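Local coordinates for protein ADP-ribosyltransferase (Staphylococcus aureus, PDB 1OJQ) that transfers ADP-ribose from NAD+ to a protein acceptor as a C3-type mono-ADP-ribosyltransferase exoenzyme, at residues A23-D29 / S73-T77; D102-L106 / L118-L122; L68-I72 / L182-G186. All blocks are in the same frame, centred on the assembly; numbering follows the deposited sequence. Where two conformers were deposited one is given.

Contact 1 of 3, residues A23-D29 / S73-T77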
loop_
_atom_site.group_PDB
_atom_site.type_symbol
_atom_site.label_atom_id
_atom_site.label_comp_id
_atom_site.label_asym_id
_atom_site.label_seq_id
_atom_site.Cartn_x
_atom_site.Cartn_y
_atom_site.Cartn_z
ATOM N N ALA A 23 6.436 15.795 -10.925
ATOM C CA ALA A 23 7.328 15.882 -9.765
ATOM C C ALA A 23 8.693 16.487 -10.072
ATOM O O ALA A 23 9.317 17.000 -9.127
ATOM C CB ALA A 23 7.485 14.476 -9.168
ATOM N N LYS A 24 9.182 16.438 -11.311
ATOM C CA LYS A 24 10.468 17.003 -11.700
ATOM C C LYS A 24 11.575 16.472 -10.800
ATOM O O LYS A 24 12.292 17.253 -10.172
ATOM C CB LYS A 24 10.522 18.527 -11.580
ATOM C CG LYS A 24 9.466 19.283 -12.365
ATOM C CD LYS A 24 9.549 20.774 -12.061
ATOM N N TYR A 25 11.682 15.156 -10.705
ATOM C CA TYR A 25 12.595 14.558 -9.755
ATOM C C TYR A 25 14.048 14.983 -10.018
ATOM O O TYR A 25 14.449 15.023 -11.179
ATOM C CB TYR A 25 12.522 13.028 -9.827
ATOM C CG TYR A 25 11.274 12.409 -9.259
ATOM C CD1 TYR A 25 10.708 11.315 -9.903
ATOM C CD2 TYR A 25 10.690 12.904 -8.102
ATOM C CE1 TYR A 25 9.562 10.716 -9.406
ATOM C CE2 TYR A 25 9.539 12.316 -7.598
ATOM C CZ TYR A 25 8.997 11.236 -8.255
ATOM O OH TYR A 25 7.856 10.638 -7.765
ATOM N N SER A 26 14.775 15.235 -8.943
ATOM C CA SER A 26 16.213 15.456 -8.956
ATOM C C SER A 26 16.980 14.142 -8.873
ATOM O O SER A 26 16.388 13.088 -8.662
ATOM C CB SER A 26 16.605 16.319 -7.749
ATOM O OG SER A 26 16.451 15.505 -6.583
ATOM N N SER A 27 18.303 14.172 -9.015
ATOM C CA SER A 27 19.082 12.939 -8.890
ATOM C C SER A 27 18.909 12.342 -7.505
ATOM O O SER A 27 18.866 11.113 -7.345
ATOM C CB SER A 27 20.564 13.219 -9.157
ATOM O OG SER A 27 20.740 13.719 -10.473
ATOM N N LYS A 28 18.806 13.206 -6.482
ATOM C CA LYS A 28 18.634 12.671 -5.129
ATOM C C LYS A 28 17.286 11.987 -4.933
ATOM O O LYS A 28 17.218 10.970 -4.238
ATOM C CB LYS A 28 18.770 13.829 -4.125
ATOM C CG LYS A 28 20.059 13.754 -3.312
ATOM C CD LYS A 28 19.756 13.090 -1.966
ATOM C CE LYS A 28 21.050 12.690 -1.277
ATOM N NZ LYS A 28 20.857 11.528 -0.375
ATOM N N ASP A 29 16.247 12.559 -5.537
ATOM C CA ASP A 29 14.915 11.967 -5.529
ATOM C C ASP A 29 14.993 10.549 -6.082
ATOM O O ASP A 29 14.482 9.569 -5.545
ATOM C CB ASP A 29 13.936 12.783 -6.362
ATOM C CG ASP A 29 13.508 14.094 -5.743
ATOM O OD1 ASP A 29 13.340 14.139 -4.512
ATOM O OD2 ASP A 29 13.332 15.080 -6.495
ATOM N N SER A 73 6.213 14.103 -1.670
ATOM C CA SER A 73 5.419 15.337 -1.626
ATOM C C SER A 73 5.462 16.075 -2.953
ATOM O O SER A 73 4.674 16.998 -3.154
ATOM C CB SER A 73 5.937 16.245 -0.494
ATOM O OG SER A 73 7.109 16.967 -0.910
ATOM N N LYS A 74 6.383 15.701 -3.848
ATOM C CA LYS A 74 6.525 16.404 -5.123
ATOM C C LYS A 74 5.424 16.080 -6.123
ATOM O O LYS A 74 5.308 16.754 -7.154
ATOM C CB LYS A 74 7.901 16.133 -5.768
ATOM C CG LYS A 74 8.976 16.911 -5.005
ATOM C CD LYS A 74 10.343 16.742 -5.655
ATOM C CE LYS A 74 11.414 17.512 -4.889
ATOM N NZ LYS A 74 12.726 17.403 -5.617
ATOM N N SER A 75 4.624 15.054 -5.832
ATOM C CA SER A 75 3.486 14.803 -6.717
ATOM C C SER A 75 2.246 14.463 -5.889
ATOM O O SER A 75 2.310 13.847 -4.824
ATOM C CB SER A 75 3.728 13.696 -7.743
ATOM O OG SER A 75 4.269 12.523 -7.157
ATOM N N VAL A 76 1.119 14.889 -6.445
ATOM C CA VAL A 76 -0.173 14.517 -5.877
ATOM C C VAL A 76 -0.985 13.799 -6.933
ATOM O O VAL A 76 -0.774 13.908 -8.143
ATOM C CB VAL A 76 -0.965 15.722 -5.338
ATOM C CG1 VAL A 76 -0.181 16.382 -4.210
ATOM C CG2 VAL A 76 -1.298 16.715 -6.445
ATOM N N THR A 77 -1.962 13.011 -6.487
ATOM C CA THR A 77 -2.782 12.326 -7.480
ATOM C C THR A 77 -3.636 13.296 -8.293
ATOM O O THR A 77 -4.329 14.132 -7.714
ATOM C CB THR A 77 -3.721 11.303 -6.794
ATOM O OG1 THR A 77 -4.480 12.002 -5.796
ATOM C CG2 THR A 77 -2.919 10.218 -6.081
HETATM O O HOH W 1 12.398 18.905 -8.031
HETATM O O HOH W 2 6.632 12.181 -6.055
HETATM O O HOH W 3 5.343 10.447 -9.088
HETATM O O HOH W 4 13.866 16.353 -2.819
#

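Contact 2 of 3, residues D102-L106 / L118-L122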
loop_
_atom_site.group_PDB
_atom_site.type_symbol
_atom_site.label_atom_id
_atom_site.label_comp_id
_atom_site.label_asym_id
_atom_site.label_seq_id
_atom_site.Cartn_x
_atom_site.Cartn_y
_atom_site.Cartn_z
ATOM N N ASP A 102 -8.752 -18.340 14.853
ATOM C CA ASP A 102 -9.471 -17.848 13.683
ATOM C C ASP A 102 -8.544 -17.869 12.463
ATOM O O ASP A 102 -8.927 -18.335 11.387
ATOM C CB ASP A 102 -10.027 -16.440 13.862
ATOM C CG ASP A 102 -11.127 -16.361 14.904
ATOM O OD1 ASP A 102 -11.828 -17.376 15.113
ATOM O OD2 ASP A 102 -11.274 -15.271 15.504
ATOM N N LEU A 103 -7.327 -17.367 12.673
ATOM C CA LEU A 103 -6.363 -17.325 11.575
ATOM C C LEU A 103 -5.987 -18.724 11.112
ATOM O O LEU A 103 -5.837 -18.981 9.910
ATOM C CB LEU A 103 -5.099 -16.599 12.036
ATOM C CG LEU A 103 -4.122 -16.188 10.938
ATOM C CD1 LEU A 103 -4.833 -15.361 9.876
ATOM C CD2 LEU A 103 -2.957 -15.407 11.538
ATOM N N HIS A 104 -5.804 -19.595 12.118
ATOM C CA HIS A 104 -5.453 -20.976 11.787
ATOM C C HIS A 104 -6.539 -21.618 10.931
ATOM O O HIS A 104 -6.256 -22.270 9.923
ATOM C CB HIS A 104 -5.239 -21.795 13.062
ATOM C CG HIS A 104 -5.080 -23.267 12.793
ATOM N ND1 HIS A 104 -3.964 -23.791 12.172
ATOM C CD2 HIS A 104 -5.890 -24.310 13.087
ATOM C CE1 HIS A 104 -4.113 -25.112 12.092
ATOM N NE2 HIS A 104 -5.276 -25.455 12.637
ATOM N N MET A 105 -7.789 -21.412 11.349
ATOM C CA MET A 105 -8.911 -21.972 10.582
ATOM C C MET A 105 -9.067 -21.275 9.230
ATOM O O MET A 105 -9.439 -21.920 8.249
ATOM C CB MET A 105 -10.215 -21.878 11.369
ATOM C CG MET A 105 -10.176 -22.716 12.651
ATOM S SD MET A 105 -11.754 -22.669 13.520
ATOM C CE MET A 105 -11.787 -20.992 14.157
ATOM N N LEU A 106 -8.790 -19.971 9.190
ATOM C CA LEU A 106 -8.893 -19.241 7.924
ATOM C C LEU A 106 -8.001 -19.862 6.852
ATOM O O LEU A 106 -8.392 -19.992 5.681
ATOM C CB LEU A 106 -8.528 -17.760 8.113
ATOM C CG LEU A 106 -8.790 -16.863 6.888
ATOM C CD1 LEU A 106 -10.259 -16.889 6.486
ATOM C CD2 LEU A 106 -8.341 -15.430 7.144
ATOM N N LEU A 118 -15.811 -16.845 8.587
ATOM C CA LEU A 118 -14.630 -16.171 9.130
ATOM C C LEU A 118 -14.400 -14.845 8.421
ATOM O O LEU A 118 -13.977 -13.884 9.052
ATOM C CB LEU A 118 -13.405 -17.077 9.026
ATOM C CG LEU A 118 -13.344 -18.228 10.041
ATOM C CD1 LEU A 118 -12.273 -19.227 9.615
ATOM C CD2 LEU A 118 -13.081 -17.727 11.445
ATOM N N VAL A 119 -14.685 -14.788 7.107
ATOM C CA VAL A 119 -14.498 -13.498 6.408
ATOM C C VAL A 119 -15.556 -12.519 6.902
ATOM O O VAL A 119 -15.304 -11.323 7.026
ATOM C CB VAL A 119 -14.563 -13.644 4.881
ATOM C CG1 VAL A 119 -14.410 -12.303 4.176
ATOM C CG2 VAL A 119 -13.490 -14.615 4.425
ATOM N N SER A 120 -16.743 -13.061 7.193
ATOM C CA SER A 120 -17.779 -12.224 7.791
ATOM C C SER A 120 -17.331 -11.686 9.133
ATOM O O SER A 120 -17.562 -10.523 9.492
ATOM C CB SER A 120 -19.081 -13.017 7.924
ATOM O OG SER A 120 -19.710 -13.039 6.650
ATOM N N LYS A 121 -16.658 -12.530 9.918
ATOM C CA LYS A 121 -16.118 -12.055 11.195
ATOM C C LYS A 121 -15.131 -10.917 10.983
ATOM O O LYS A 121 -15.108 -9.891 11.680
ATOM C CB LYS A 121 -15.435 -13.225 11.932
ATOM C CG LYS A 121 -14.933 -12.856 13.316
ATOM C CD LYS A 121 -14.539 -14.066 14.154
ATOM C CE LYS A 121 -14.285 -13.648 15.595
ATOM N NZ LYS A 121 -13.813 -14.778 16.436
ATOM N N LEU A 122 -14.256 -11.088 9.986
ATOM C CA LEU A 122 -13.250 -10.069 9.682
ATOM C C LEU A 122 -13.928 -8.736 9.362
ATOM O O LEU A 122 -13.532 -7.676 9.845
ATOM C CB LEU A 122 -12.367 -10.498 8.513
ATOM C CG LEU A 122 -11.115 -11.328 8.797
ATOM C CD1 LEU A 122 -10.462 -11.711 7.471
ATOM C CD2 LEU A 122 -10.111 -10.594 9.681
HETATM O O HOH W 5 -14.522 -17.574 15.270
#

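Contact 3 of 3, residues L68-I72 / L182-G186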
loop_
_atom_site.group_PDB
_atom_site.type_symbol
_atom_site.label_atom_id
_atom_site.label_comp_id
_atom_site.label_asym_id
_atom_site.label_seq_id
_atom_site.Cartn_x
_atom_site.Cartn_y
_atom_site.Cartn_z
ATOM N N LEU A 68 12.875 11.078 1.622
ATOM C CA LEU A 68 11.765 10.363 0.943
ATOM C C LEU A 68 10.453 11.109 1.142
ATOM O O LEU A 68 9.610 11.132 0.249
ATOM C CB LEU A 68 11.674 8.918 1.428
ATOM C CG LEU A 68 10.887 7.930 0.560
ATOM C CD1 LEU A 68 11.365 7.903 -0.889
ATOM C CD2 LEU A 68 10.942 6.513 1.122
ATOM N N ASP A 69 10.273 11.728 2.314
ATOM C CA ASP A 69 9.089 12.533 2.550
ATOM C C ASP A 69 9.007 13.646 1.510
ATOM O O ASP A 69 7.939 13.899 0.966
ATOM C CB ASP A 69 9.104 13.173 3.929
ATOM C CG ASP A 69 8.858 12.242 5.099
ATOM O OD1 ASP A 69 8.574 11.028 4.933
ATOM O OD2 ASP A 69 8.961 12.776 6.224
ATOM N N SER A 70 10.152 14.297 1.287
ATOM C CA SER A 70 10.172 15.388 0.312
ATOM C C SER A 70 9.893 14.880 -1.095
ATOM O O SER A 70 9.071 15.456 -1.826
ATOM C CB SER A 70 11.527 16.103 0.400
ATOM O OG SER A 70 11.695 16.912 -0.745
ATOM N N THR A 71 10.555 13.770 -1.455
ATOM C CA THR A 71 10.317 13.212 -2.785
ATOM C C THR A 71 8.845 12.904 -3.054
ATOM O O THR A 71 8.260 13.238 -4.096
ATOM C CB THR A 71 11.168 11.936 -2.940
ATOM O OG1 THR A 71 12.543 12.339 -2.834
ATOM C CG2 THR A 71 10.942 11.272 -4.289
ATOM N N ILE A 72 8.201 12.222 -2.098
ATOM C CA ILE A 72 6.787 11.835 -2.302
ATOM C C ILE A 72 5.908 13.066 -2.413
ATOM O O ILE A 72 4.940 13.101 -3.177
ATOM C CB ILE A 72 6.371 10.892 -1.159
ATOM C CG1 ILE A 72 7.141 9.552 -1.170
ATOM C CG2 ILE A 72 4.869 10.632 -1.120
ATOM C CD1 ILE A 72 6.904 8.685 0.066
ATOM N N LEU A 182 4.032 4.862 -4.310
ATOM C CA LEU A 182 4.548 4.957 -2.942
ATOM C C LEU A 182 3.779 6.019 -2.176
ATOM O O LEU A 182 3.729 7.154 -2.650
ATOM C CB LEU A 182 6.047 5.256 -3.029
ATOM C CG LEU A 182 6.846 5.092 -1.738
ATOM C CD1 LEU A 182 6.752 3.658 -1.229
ATOM C CD2 LEU A 182 8.281 5.543 -1.971
ATOM N N LEU A 183 3.176 5.706 -1.038
ATOM C CA LEU A 183 2.434 6.672 -0.229
ATOM C C LEU A 183 3.233 7.156 0.973
ATOM O O LEU A 183 4.107 6.439 1.476
ATOM C CB LEU A 183 1.104 6.050 0.255
ATOM C CG LEU A 183 0.230 5.404 -0.838
ATOM C CD1 LEU A 183 -1.012 4.754 -0.238
ATOM C CD2 LEU A 183 -0.112 6.453 -1.882
ATOM N N PRO A 184 2.961 8.358 1.463
ATOM C CA PRO A 184 3.650 8.925 2.603
ATOM C C PRO A 184 3.603 8.021 3.830
ATOM O O PRO A 184 2.657 7.264 4.043
ATOM C CB PRO A 184 2.811 10.164 2.958
ATOM C CG PRO A 184 2.161 10.545 1.677
ATOM C CD PRO A 184 1.947 9.274 0.909
ATOM N N ARG A 185 4.640 8.166 4.637
ATOM C CA ARG A 185 4.623 7.531 5.952
ATOM C C ARG A 185 3.441 8.086 6.737
ATOM O O ARG A 185 3.050 9.238 6.593
ATOM C CB ARG A 185 5.940 7.731 6.684
ATOM C CG ARG A 185 6.265 9.195 7.020
ATOM C CD ARG A 185 7.705 9.248 7.530
ATOM N NE ARG A 185 8.116 10.588 7.916
ATOM C CZ ARG A 185 8.087 11.034 9.163
ATOM N NH1 ARG A 185 7.658 10.228 10.136
ATOM N NH2 ARG A 185 8.476 12.267 9.449
ATOM N N GLY A 186 2.848 7.231 7.573
ATOM C CA GLY A 186 1.754 7.698 8.413
ATOM C C GLY A 186 0.427 7.716 7.665
ATOM O O GLY A 186 -0.519 8.416 8.040
HETATM O O HOH W 6 6.059 10.851 3.778
#

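Contact 1 of 3, residues A23-D29 / S73-T77
A capping box starts helix 27-38 here, and its acidic member also receives a lysine from the loop after helix 59-73. Ala23 ends helix 9-23; its small side chain lets the backbones come close, with Ala23 CA 3.4 Å from Lys74 O in a CA-H...O contact and its CB 3.8 Å from Lys74 CB. Lys24 leaves the helix with positive phi, turning the chain, and its carbonyl O shares a water with Lys74 NZ. Tyr25 reaches Ser75 through two waters that bridge Tyr25 OH and Ser75 OG, while Ser75 OG also bonds to Ala164 O. Ser26, the N-cap, is short enough for its OG to accept from Asp29 N at 3.1 Å; Asp29 reciprocates, Ser26 N donating to its OD2 at 2.8 Å. Asp29, buried, needs a counter-charge, and the fully extended Lys74 supplies it; Thr71 OG1 bonds to the other carboxylate oxygen, OD1. The salt bridge is short: Lys74 NZ lies 2.6 Å from Asp29 OD2.

Contact 2 of 3, residues D102-L106 / L118-L122
Two successive helices separated by a loop pack obliquely here, a helix-loop-helix packing nearer antiparallel than parallel: the segments cross at -135° with their axes 11.0 Å apart, so side chains rather than backbones fill the space between them. The main bump is Leu118. Its CA-to-CB bond points toward segment 102-106, and its branched end enters the hollow bounded by Asp102, Met105 and Leu106: Leu118 CD1 lies 3.9 Å from Asp102 O, 3.8 Å from Met105 CB and 3.6 Å from Leu106 N. That carbonyl and amide are already joined to each other by a helical hydrogen bond, so an apolar methyl can rest against them at little cost. Leu106 supplies the answering bump. It leaves its helix sideways, but its two methyls reach across: Leu106 CD1 sits 4.0 Å from Leu118 CB and 4.5 Å from Val119 CG2, while Leu106 CD2 meets Leu122 CD1 at 4.3 Å. Branched aliphatic residues suit these irregular hollows. Lys121 is long enough to span the gap beside them, where Lys121 NZ forms a salt bridge with Asp102 OD2 at 2.7 Å and a water links NZ to Asp102 OD1. Asp102 OD2 also accepts from Thr99 N, just before the helix. Beyond the pair, Leu92 touches both Leu106 and Leu122, and Val119 and Leu122 of helix 116-126 pack on strand 187-196 of the five-stranded mixed sheet, Val194 meeting both.

Contact 3 of 3, residues L68-I72 / L182-G186
Arg185 and Asp69 form a salt bridge that ties the loop after strand 180-183 to helix 59-73, in a contact of the ADP-ribosyltransferase fold that joins a helix to the end of a strand and the loop after it. The best bond runs from Arg185 NE to Asp69 OD2 at 2.9 Å, with the carboxylate at the edge of the guanidinium, near its plane; Arg185 NE to Asp69 OD1 at 3.0 Å and Arg185 NH2 to Asp69 OD2 at 3.3 Å are weak. Both charges have further partners, for Tyr136 OH bonds to Asp69 OD1 and Gly52 O to Arg185 NH1. A water adds a backbone link, donating to Asp69 OD1 at 2.8 Å and accepting from Arg185 N at 3.2 Å. An aspartate suits a helix face this close to the loop, whereas the longer arginine must extend to reach it.

Away from the charges, the interface turns apolar. Leu68 and Ile72, one helical turn apart, present a greasy face to the strand end: Leu68 CD1 and Ile72 CD1 each lie 4.0 Å from Leu182 CD2. Leu183 points away from the helix, as expected of the next residue in a strand, and touches Ser137 and Thr139 of neighbouring strand 137-140. Leu182 also packs on Tyr36 of helix 27-38 and lies close to Glu180, a residue seen to bind NAD+, so this packing adjoins the NAD+ site. Pro184, whose rigid ring follows the strand's last residue, offers a compact apolar surface: Pro184 CD rests 3.8 Å from Ile72 CG2.

Contacts 1 and 3 are neighbours, their centres 10 Å apart, and meet through Asp29 and Tyr25 on one side and Thr71 on the other. Their segments alternate along the chain, 23-29, 68-72, 73-77 and 182-186, so the end of helix 59-73 and the loop it runs into are held both to the start of helix 27-38 and to strand 180-183 of the three-stranded sheet. Contact 2 lies across the chain's centre, about 41 Å from contact 1 and 33 Å from contact 3, centre to centre. It follows contact 1 and falls within the sequence spanned by contact 3, joining helix 100-106 to helix 116-126, which packs on strand 187-196 of the five-stranded sheet. All six segments belong to the ADP-ribosyltransferase exoenzyme family region.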